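Local atomic coordinates of conserved hypothetical protein (Sulfolobus solfataricus, PDB entry 2FNA), a protein that binds ADP and magnesium as an archaeal AAA+ ATPase and probably hydrolyses ATP, its cellular role being unknown. Residues 7-12 with 43-48; 130-135 with 166-171; 272-277 with 350-355. All coordinates share one frame; numbering follows the deposited sequence.

From the N terminus, contact 1 comes first: the loop 7-12, ahead of helix 19-27, folds back on the start of helix 43-54 beside the bound ADP, enclosing that first helix and strand 32-37. Contact 2 opens later and joins the end of helix 124-133 to the turn between helix 158-167 and strand 171-177, closing a loop that holds strand 139-144. Contact 3 closes the longest loop, tying helix 259-282 to the C-terminal helix 350-355 around a region assigned to a winged-helix family. The three follow in series, none nested or crossing. Contacts 2 and 3 lie on opposite sides of the chain's centre, their own centres about 42 Å apart.

Contact 1: residues 7-12 with 43-48; sequences SPKDNR and KSSIIK. With MG (magnesium ion), chain C; ADP (adenosine-5'-diphosphate), chain D; EDO (1,2-ethanediol), chain H.
K48 reaches from its helix to the backbone of P8 and K9. Its CB sits 3.6 Å from K9 O, and CG comes near a 1,2-ethanediol, probably from the crystallisation liquor. CD has K9 O and P8 CB both at 3.9 Å. From there CE turns back toward the ethanediol, and NZ ends 2.9 Å from the diol's O1 in a hydrogen bond. D10 OD2 is 4.8 Å from NZ, too far for more than a general attraction of charges. An alanine in place of K48 would probably take away the CD packing on P8 CB and leave D10 without the nearby positive charge.

One turn back, S45 sits on the helix that follows what is evidently a P-loop (Walker A), as expected of a AAA+ ATPase; the amides of K43, S44 and S45 all bond to ADP phosphate oxygens. S45 OG, anti to its own carbonyl carbon (chi1 -60°), donates to ADP O1A and accepts from K9 N at 3.0 Å, the N-H...O angle being 150°. One hydroxyl thus ties the N-terminal loop to the alpha phosphate. K9 itself sends NZ to ADP O2' and N3 and to the carbonyls of L3 and D5. S44 OG binds magnesium at 2.1 Å, with D144 as its second partner.

Contact 2: residues 130-135 with 166-171; sequences SFEQAS and DNLKRI
In the P-loop ATPase core, helix 124-133 packs beside the turn that leads from helix 158-167 into strand 171-177 of the central parallel sheet. That link is a type I beta turn running from L168 to I171, and E132, in the last part of the first helix, reaches into it. Its CG is anti to the backbone N (chi1 160°), and the chain beyond is extended, which carries the carboxylate over to the turn. There OE1 accepts R170 N at 3.0 Å; the amide meets the oxygen from above the carboxylate plane, 49° out of it. OE1 also lies 3.4 Å from L168 CB, so the same oxygen rests against the start of the turn.

R170 answers in the reverse direction. Its side chain crosses that of E132 at about a right angle, laying a face of the guanidinium over E132 CG, 3.5 Å from NH2. The carboxylate and guanidinium planes are 42° apart, and no N-H points at OE2; the two charges merely lie near each other. NH2 instead donates to the backbone oxygen E132 O at 3.0 Å, and NE makes a weak bond to S135 O, in the loop that follows. One arginine thus gives donors to two backbone oxygens near the helix end. The R170 backbone is also bonded to V139, at the start of the neighbouring strand 139-144. Deeper in, F131 and I171 both touch I141 of that strand. They meet each other where I171 CD1 lies at the edge of the phenyl ring, near its plane, and 4.0 Å from F131 CB.

Contact 3: residues 272-277 with 350-355; sequences KLILKE and PLISLA
I274 points toward the C-terminal helix and overlaps three of its residues with two separate branches. The longer branch goes to the start of the helix: CG1 is anti to the carbonyl carbon (chi1 -70°), and CD1 beyond it comes to rest 3.5 Å from L351 O. The same methyl is 3.9 Å from L351 CB, so it touches both the carbonyl and the root of that side chain. CG2, the short branch, faces the next turn, where A355 CB approaches to 3.7 Å. It also has I352 CG1 at 4.3 Å, a looser contact.

Segments 272-277 and 350-355 run nearly perpendicular, at -81°, with their axes 9.5 Å apart at the nearest point. At such an angle two helices share only a short patch, and here I274 occupies the middle of it, with I352 holding the CA closest to its own. The contact brings the long helix 259-282 against the last helix of the chain, which follows the two-stranded hairpin 338-340 and 345-347 of the region assigned to a winged helix-turn-helix family. W337, just before that hairpin, touches I274 as well, and W245 of helix 243-256 touches both I274 and L351.

A355 presents only its CB, which points toward the other segment and lies 4.2 Å from I274 CB as well as near CG2. On the outer margin the end of L275, an exposed residue, comes nearer, CD2 lying 4.0 Å from A355 O. L351 also packs on A270 and L267, one and two turns before I274 along the long helix.

Contact 1: residues 7-12 with 43-48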
loop_
_atom_site.group_PDB
_atom_site.type_symbol
_atom_site.label_atom_id
_atom_site.label_comp_id
_atom_site.label_asym_id
_atom_site.label_seq_id
_atom_site.Cartn_x
_atom_site.Cartn_y
_atom_site.Cartn_z
ATOM N N SER A 7 9.377 -1.331 -11.456
ATOM C CA SER A 7 7.957 -1.677 -11.395
ATOM C C SER A 7 7.885 -2.795 -10.323
ATOM O O SER A 7 8.929 -3.373 -9.939
ATOM C CB SER A 7 7.367 -2.096 -12.759
ATOM O OG SER A 7 7.999 -3.249 -13.307
ATOM N N PRO A 8 6.693 -3.047 -9.758
ATOM C CA PRO A 8 6.625 -4.149 -8.817
ATOM C C PRO A 8 7.072 -5.492 -9.422
ATOM O O PRO A 8 6.708 -5.824 -10.540
ATOM C CB PRO A 8 5.138 -4.149 -8.421
ATOM C CG PRO A 8 4.765 -2.693 -8.534
ATOM C CD PRO A 8 5.388 -2.358 -9.860
ATOM N N LYS A 9 7.867 -6.251 -8.671
ATOM C CA LYS A 9 8.405 -7.510 -9.168
ATOM C C LYS A 9 7.288 -8.521 -9.124
ATOM O O LYS A 9 6.409 -8.419 -8.270
ATOM C CB LYS A 9 9.585 -8.001 -8.319
ATOM C CG LYS A 9 10.770 -7.012 -8.223
ATOM C CD LYS A 9 11.306 -6.570 -9.589
ATOM C CE LYS A 9 12.749 -6.030 -9.460
ATOM N NZ LYS A 9 12.892 -4.697 -8.716
ATOM N N ASP A 10 7.307 -9.478 -10.048
ATOM C CA ASP A 10 6.337 -10.568 -10.034
ATOM C C ASP A 10 6.991 -11.955 -9.944
ATOM O O ASP A 10 6.289 -12.958 -9.938
ATOM C CB ASP A 10 5.383 -10.461 -11.228
ATOM C CG ASP A 10 6.095 -10.547 -12.588
ATOM O OD1 ASP A 10 7.301 -10.878 -12.644
ATOM O OD2 ASP A 10 5.431 -10.283 -13.609
ATOM N N ASN A 11 8.322 -12.000 -9.869
ATOM C CA ASN A 11 9.093 -13.241 -9.825
ATOM C C ASN A 11 10.113 -13.091 -8.731
ATOM O O ASN A 11 10.769 -12.050 -8.640
ATOM C CB ASN A 11 9.804 -13.482 -11.171
ATOM C CG ASN A 11 10.344 -14.893 -11.310
ATOM O OD1 ASN A 11 11.119 -15.373 -10.478
ATOM N ND2 ASN A 11 9.930 -15.575 -12.373
ATOM N N ARG A 12 10.237 -14.124 -7.896
ATOM C CA ARG A 12 11.217 -14.163 -6.810
ATOM C C ARG A 12 12.678 -14.068 -7.296
ATOM O O ARG A 12 13.560 -13.608 -6.565
ATOM C CB ARG A 12 11.057 -15.472 -6.060
ATOM C CG ARG A 12 11.946 -15.623 -4.861
ATOM C CD ARG A 12 11.891 -17.040 -4.371
ATOM N NE ARG A 12 10.559 -17.358 -3.851
ATOM C CZ ARG A 12 10.262 -17.498 -2.571
ATOM N NH1 ARG A 12 11.194 -17.363 -1.630
ATOM N NH2 ARG A 12 9.020 -17.812 -2.227
ATOM N N LYS A 43 5.382 -4.206 -0.977
ATOM C CA LYS A 43 4.130 -4.894 -0.631
ATOM C C LYS A 43 3.493 -5.472 -1.892
ATOM O O LYS A 43 3.209 -6.654 -1.942
ATOM C CB LYS A 43 3.142 -3.984 0.110
ATOM C CG LYS A 43 3.618 -3.433 1.452
ATOM C CD LYS A 43 2.557 -2.563 2.104
ATOM C CE LYS A 43 2.214 -1.293 1.296
ATOM N NZ LYS A 43 3.374 -0.394 1.140
ATOM N N SER A 44 3.285 -4.652 -2.922
ATOM C CA SER A 44 2.646 -5.158 -4.144
ATOM C C SER A 44 3.499 -6.272 -4.772
ATOM O O SER A 44 2.960 -7.262 -5.276
ATOM C CB SER A 44 2.341 -4.035 -5.156
ATOM O OG SER A 44 1.442 -3.058 -4.635
ATOM N N SER A 45 4.824 -6.126 -4.710
ATOM C CA SER A 45 5.762 -7.162 -5.183
ATOM C C SER A 45 5.584 -8.541 -4.517
ATOM O O SER A 45 5.487 -9.591 -5.216
ATOM C CB SER A 45 7.226 -6.680 -5.043
ATOM O OG SER A 45 7.508 -5.482 -5.789
ATOM N N ILE A 46 5.571 -8.592 -3.189
ATOM C CA ILE A 46 5.466 -9.910 -2.548
ATOM C C ILE A 46 4.104 -10.537 -2.760
ATOM O O ILE A 46 3.992 -11.750 -2.785
ATOM C CB ILE A 46 5.805 -9.925 -1.043
ATOM C CG1 ILE A 46 4.839 -9.081 -0.200
ATOM C CG2 ILE A 46 7.247 -9.557 -0.809
ATOM C CD1 ILE A 46 4.854 -9.511 1.271
ATOM N N ILE A 47 3.080 -9.697 -2.921
ATOM C CA ILE A 47 1.724 -10.143 -3.222
ATOM C C ILE A 47 1.693 -10.783 -4.603
ATOM O O ILE A 47 1.159 -11.891 -4.768
ATOM C CB ILE A 47 0.704 -8.980 -3.127
ATOM C CG1 ILE A 47 0.534 -8.555 -1.666
ATOM C CG2 ILE A 47 -0.688 -9.385 -3.645
ATOM C CD1 ILE A 47 -0.346 -7.352 -1.464
ATOM N N LYS A 48 2.263 -10.088 -5.588
ATOM C CA LYS A 48 2.393 -10.642 -6.946
ATOM C C LYS A 48 3.246 -11.917 -6.992
ATOM O O LYS A 48 2.857 -12.904 -7.593
ATOM C CB LYS A 48 2.983 -9.598 -7.847
ATOM C CG LYS A 48 2.004 -8.451 -8.093
ATOM C CD LYS A 48 2.706 -7.209 -8.623
ATOM C CE LYS A 48 2.075 -6.745 -9.872
ATOM N NZ LYS A 48 2.321 -7.736 -10.968
HETATM MG MG MG C . 1.976 -1.129 -3.842
HETATM P PB ADP D . 4.816 -1.016 -2.331
HETATM O O1B ADP D . 5.143 -1.422 -0.930
HETATM O O2B ADP D . 4.762 0.501 -2.483
HETATM O O3B ADP D . 3.697 -1.742 -3.000
HETATM P PA ADP D . 6.384 -2.091 -4.592
HETATM O O1A ADP D . 6.150 -3.567 -4.637
HETATM O O2A ADP D . 5.554 -1.368 -5.568
HETATM O O3A ADP D . 6.225 -1.396 -3.130
HETATM O "O5'" ADP D . 7.952 -1.884 -4.740
HETATM C "C5'" ADP D . 8.546 -0.589 -4.935
HETATM C "C4'" ADP D . 9.735 -0.703 -5.885
HETATM O "O4'" ADP D . 10.852 -1.303 -5.256
HETATM C "C3'" ADP D . 9.486 -1.540 -7.101
HETATM O "O3'" ADP D . 10.352 -1.042 -8.144
HETATM C "C2'" ADP D . 9.974 -2.918 -6.712
HETATM O "O2'" ADP D . 10.389 -3.691 -7.828
HETATM C "C1'" ADP D . 11.151 -2.552 -5.852
HETATM N N9 ADP D . 11.435 -3.461 -4.747
HETATM C C8 ADP D . 10.956 -3.347 -3.489
HETATM N N7 ADP D . 11.468 -4.300 -2.711
HETATM C C5 ADP D . 12.278 -5.061 -3.485
HETATM C C6 ADP D . 13.149 -6.242 -3.304
HETATM N N6 ADP D . 13.237 -6.847 -2.101
HETATM N N1 ADP D . 13.861 -6.701 -4.373
HETATM C C2 ADP D . 13.800 -6.107 -5.580
HETATM N N3 ADP D . 13.037 -5.026 -5.816
HETATM C C4 ADP D . 12.283 -4.479 -4.822
HETATM C C1 EDO H . 0.088 -10.932 -10.552
HETATM O O1 EDO H . 1.214 -10.398 -11.255
HETATM C C2 EDO H . -1.184 -10.228 -11.017
HETATM O O2 EDO H . -1.088 -8.803 -10.864
HETATM O O HOH W 1 2.287 0.848 -3.141
HETATM O O HOH W 2 0.756 -1.630 -2.348
HETATM O O HOH W 3 3.041 -0.837 -5.635
HETATM O O HOH W 4 0.214 -0.525 -4.875
#

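Contact 2: residues 130-135 with 166-171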
loop_
_atom_site.group_PDB
_atom_site.type_symbol
_atom_site.label_atom_id
_atom_site.label_comp_id
_atom_site.label_asym_id
_atom_site.label_seq_id
_atom_site.Cartn_x
_atom_site.Cartn_y
_atom_site.Cartn_z
ATOM N N SER A 130 -20.105 -17.336 -4.550
ATOM C CA SER A 130 -20.161 -17.957 -5.888
ATOM C C SER A 130 -18.775 -18.269 -6.454
ATOM O O SER A 130 -18.617 -19.207 -7.235
ATOM C CB SER A 130 -20.913 -17.060 -6.866
ATOM O OG SER A 130 -20.132 -15.945 -7.219
ATOM N N PHE A 131 -17.773 -17.469 -6.079
ATOM C CA PHE A 131 -16.389 -17.778 -6.396
ATOM C C PHE A 131 -16.045 -19.087 -5.723
ATOM O O PHE A 131 -15.443 -19.971 -6.340
ATOM C CB PHE A 131 -15.421 -16.725 -5.859
ATOM C CG PHE A 131 -15.597 -15.346 -6.431
ATOM C CD1 PHE A 131 -16.285 -15.116 -7.606
ATOM C CD2 PHE A 131 -15.021 -14.256 -5.774
ATOM C CE1 PHE A 131 -16.415 -13.822 -8.108
ATOM C CE2 PHE A 131 -15.144 -12.965 -6.284
ATOM C CZ PHE A 131 -15.848 -12.754 -7.453
ATOM N N GLU A 132 -16.437 -19.198 -4.451
ATOM C CA GLU A 132 -16.205 -20.413 -3.663
ATOM C C GLU A 132 -16.943 -21.609 -4.247
ATOM O O GLU A 132 -16.376 -22.694 -4.301
ATOM C CB GLU A 132 -16.543 -20.188 -2.173
ATOM C CG GLU A 132 -16.792 -21.474 -1.388
ATOM C CD GLU A 132 -16.526 -21.373 0.096
ATOM O OE1 GLU A 132 -15.657 -20.577 0.495
ATOM O OE2 GLU A 132 -17.165 -22.140 0.858
ATOM N N GLN A 133 -18.184 -21.423 -4.702
ATOM C CA GLN A 133 -18.917 -22.504 -5.396
ATOM C C GLN A 133 -18.225 -22.995 -6.671
ATOM O O GLN A 133 -18.268 -24.185 -6.992
ATOM C CB GLN A 133 -20.352 -22.081 -5.756
ATOM C CG GLN A 133 -21.438 -22.753 -4.914
ATOM C CD GLN A 133 -21.676 -22.072 -3.560
ATOM O OE1 GLN A 133 -22.825 -21.818 -3.179
ATOM N NE2 GLN A 133 -20.593 -21.780 -2.828
ATOM N N ALA A 134 -17.593 -22.064 -7.385
ATOM C CA ALA A 134 -16.984 -22.326 -8.681
ATOM C C ALA A 134 -15.548 -22.919 -8.609
ATOM O O ALA A 134 -14.970 -23.281 -9.638
ATOM C CB ALA A 134 -16.978 -21.031 -9.503
ATOM N N SER A 135 -14.992 -23.028 -7.405
ATOM C CA SER A 135 -13.578 -23.344 -7.229
ATOM C C SER A 135 -13.420 -24.500 -6.239
ATOM O O SER A 135 -14.036 -24.492 -5.176
ATOM C CB SER A 135 -12.830 -22.100 -6.719
ATOM O OG SER A 135 -11.433 -22.190 -6.956
ATOM N N ASP A 166 -15.896 -15.836 8.635
ATOM C CA ASP A 166 -16.500 -16.881 9.474
ATOM C C ASP A 166 -17.000 -18.114 8.689
ATOM O O ASP A 166 -16.965 -19.227 9.219
ATOM C CB ASP A 166 -17.637 -16.318 10.347
ATOM C CG ASP A 166 -17.161 -15.236 11.332
ATOM O OD1 ASP A 166 -15.937 -15.133 11.618
ATOM O OD2 ASP A 166 -18.028 -14.476 11.817
ATOM N N ASN A 167 -17.425 -17.929 7.431
ATOM C CA ASN A 167 -18.171 -18.989 6.701
ATOM C C ASN A 167 -17.648 -19.471 5.336
ATOM O O ASN A 167 -18.014 -20.564 4.896
ATOM C CB ASN A 167 -19.618 -18.538 6.518
ATOM C CG ASN A 167 -20.248 -18.126 7.821
ATOM O OD1 ASN A 167 -20.558 -18.970 8.654
ATOM N ND2 ASN A 167 -20.390 -16.817 8.035
ATOM N N LEU A 168 -16.852 -18.657 4.651
ATOM C CA LEU A 168 -16.342 -18.998 3.309
ATOM C C LEU A 168 -14.894 -19.421 3.478
ATOM O O LEU A 168 -13.975 -18.594 3.555
ATOM C CB LEU A 168 -16.523 -17.830 2.318
ATOM C CG LEU A 168 -17.965 -17.317 2.114
ATOM C CD1 LEU A 168 -18.022 -16.184 1.124
ATOM C CD2 LEU A 168 -18.898 -18.423 1.654
ATOM N N LYS A 169 -14.719 -20.738 3.578
ATOM C CA LYS A 169 -13.438 -21.350 3.941
ATOM C C LYS A 169 -12.467 -21.478 2.791
ATOM O O LYS A 169 -11.295 -21.735 3.027
ATOM C CB LYS A 169 -13.655 -22.723 4.587
ATOM C CG LYS A 169 -14.601 -22.708 5.823
ATOM C CD LYS A 169 -14.004 -21.995 7.059
ATOM C CE LYS A 169 -15.114 -21.534 8.011
ATOM N NZ LYS A 169 -14.689 -21.471 9.449
ATOM N N ARG A 170 -12.944 -21.292 1.561
ATOM C CA ARG A 170 -12.063 -21.216 0.383
ATOM C C ARG A 170 -11.838 -19.802 -0.132
ATOM O O ARG A 170 -11.316 -19.644 -1.222
ATOM C CB ARG A 170 -12.585 -22.087 -0.769
ATOM C CG ARG A 170 -12.412 -23.580 -0.499
ATOM C CD ARG A 170 -12.622 -24.429 -1.736
ATOM N NE ARG A 170 -13.998 -24.375 -2.223
ATOM C CZ ARG A 170 -15.032 -24.971 -1.632
ATOM N NH1 ARG A 170 -14.877 -25.671 -0.506
ATOM N NH2 ARG A 170 -16.245 -24.862 -2.165
ATOM N N ILE A 171 -12.232 -18.790 0.627
ATOM C CA ILE A 171 -11.984 -17.387 0.254
ATOM C C ILE A 171 -10.907 -16.870 1.191
ATOM O O ILE A 171 -11.071 -16.922 2.420
ATOM C CB ILE A 171 -13.272 -16.486 0.327
ATOM C CG1 ILE A 171 -14.356 -16.913 -0.677
ATOM C CG2 ILE A 171 -12.935 -15.001 0.124
ATOM C CD1 ILE A 171 -14.055 -16.656 -2.109
#

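Contact 3: residues 272-277 with 350-355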
loop_
_atom_site.group_PDB
_atom_site.type_symbol
_atom_site.label_atom_id
_atom_site.label_comp_id
_atom_site.label_asym_id
_atom_site.label_seq_id
_atom_site.Cartn_x
_atom_site.Cartn_y
_atom_site.Cartn_z
ATOM N N LYS A 272 9.815 14.765 -6.216
ATOM C CA LYS A 272 8.634 15.002 -7.060
ATOM C C LYS A 272 7.508 14.053 -6.681
ATOM O O LYS A 272 6.351 14.461 -6.461
ATOM C CB LYS A 272 8.985 14.822 -8.536
ATOM C CG LYS A 272 9.298 16.124 -9.278
ATOM C CD LYS A 272 9.723 15.842 -10.722
ATOM N N LEU A 273 7.844 12.772 -6.591
ATOM C CA LEU A 273 6.842 11.795 -6.221
ATOM C C LEU A 273 6.303 12.010 -4.811
ATOM O O LEU A 273 5.109 12.030 -4.611
ATOM C CB LEU A 273 7.383 10.387 -6.417
ATOM C CG LEU A 273 6.342 9.272 -6.274
ATOM C CD1 LEU A 273 5.172 9.477 -7.192
ATOM C CD2 LEU A 273 7.042 7.926 -6.582
ATOM N N ILE A 274 7.170 12.239 -3.833
ATOM C CA ILE A 274 6.704 12.503 -2.471
ATOM C C ILE A 274 5.761 13.705 -2.377
ATOM O O ILE A 274 4.734 13.641 -1.715
ATOM C CB ILE A 274 7.886 12.673 -1.502
ATOM C CG1 ILE A 274 8.568 11.322 -1.294
ATOM C CG2 ILE A 274 7.435 13.309 -0.150
ATOM C CD1 ILE A 274 10.015 11.383 -0.929
ATOM N N LEU A 275 6.104 14.800 -3.038
ATOM C CA LEU A 275 5.286 16.022 -2.968
ATOM C C LEU A 275 3.944 15.873 -3.717
ATOM O O LEU A 275 2.945 16.490 -3.340
ATOM C CB LEU A 275 6.074 17.208 -3.528
ATOM C CG LEU A 275 7.276 17.679 -2.698
ATOM C CD1 LEU A 275 8.017 18.821 -3.374
ATOM C CD2 LEU A 275 6.862 18.084 -1.328
ATOM N N LYS A 276 3.917 15.042 -4.756
ATOM C CA LYS A 276 2.668 14.721 -5.415
ATOM C C LYS A 276 1.762 13.904 -4.478
ATOM O O LYS A 276 0.551 14.124 -4.405
ATOM C CB LYS A 276 2.919 13.949 -6.697
ATOM C CG LYS A 276 1.679 13.845 -7.581
ATOM C CD LYS A 276 1.747 12.678 -8.515
ATOM C CE LYS A 276 0.644 12.759 -9.544
ATOM N NZ LYS A 276 -0.661 13.203 -8.933
ATOM N N GLU A 277 2.368 12.948 -3.779
ATOM C CA GLU A 277 1.670 12.159 -2.765
ATOM C C GLU A 277 1.199 13.036 -1.590
ATOM O O GLU A 277 0.165 12.769 -0.969
ATOM C CB GLU A 277 2.592 11.044 -2.275
ATOM C CG GLU A 277 2.762 9.949 -3.335
ATOM C CD GLU A 277 3.790 8.916 -2.989
ATOM O OE1 GLU A 277 4.548 9.093 -2.007
ATOM O OE2 GLU A 277 3.859 7.913 -3.728
ATOM N N PRO A 350 13.873 8.954 5.233
ATOM C CA PRO A 350 14.785 10.061 4.990
ATOM C C PRO A 350 14.440 10.965 3.824
ATOM O O PRO A 350 14.672 12.158 3.887
ATOM C CB PRO A 350 16.089 9.350 4.669
ATOM C CG PRO A 350 15.979 8.079 5.381
ATOM C CD PRO A 350 14.597 7.677 5.291
ATOM N N LEU A 351 13.910 10.425 2.750
ATOM C CA LEU A 351 13.619 11.301 1.631
ATOM C C LEU A 351 12.349 12.148 1.804
ATOM O O LEU A 351 12.162 13.160 1.111
ATOM C CB LEU A 351 13.617 10.500 0.344
ATOM C CG LEU A 351 14.915 9.798 -0.003
ATOM C CD1 LEU A 351 14.966 9.493 -1.494
ATOM C CD2 LEU A 351 16.165 10.602 0.443
ATOM N N ILE A 352 11.486 11.772 2.743
ATOM C CA ILE A 352 10.404 12.673 3.148
ATOM C C ILE A 352 10.974 13.884 3.924
ATOM O O ILE A 352 10.508 15.007 3.752
ATOM C CB ILE A 352 9.357 11.969 3.994
ATOM C CG1 ILE A 352 8.702 10.860 3.194
ATOM C CG2 ILE A 352 8.296 12.965 4.437
ATOM C CD1 ILE A 352 7.683 10.103 3.955
ATOM N N SER A 353 11.982 13.659 4.762
ATOM C CA SER A 353 12.700 14.788 5.377
ATOM C C SER A 353 13.242 15.671 4.286
ATOM O O SER A 353 13.031 16.867 4.290
ATOM C CB SER A 353 13.869 14.307 6.237
ATOM O OG SER A 353 13.423 13.263 7.075
ATOM N N LEU A 354 13.946 15.058 3.340
ATOM C CA LEU A 354 14.573 15.806 2.280
ATOM C C LEU A 354 13.557 16.636 1.505
ATOM O O LEU A 354 13.813 17.791 1.222
ATOM C CB LEU A 354 15.294 14.869 1.319
ATOM C CG LEU A 354 16.133 15.568 0.265
ATOM C CD1 LEU A 354 17.420 16.040 0.908
ATOM C CD2 LEU A 354 16.402 14.648 -0.924
ATOM N N ALA A 355 12.426 16.026 1.155
ATOM C CA ALA A 355 11.414 16.667 0.329
ATOM C C ALA A 355 10.881 17.937 0.940
ATOM O O ALA A 355 10.508 18.850 0.205
ATOM C CB ALA A 355 10.269 15.706 0.042
#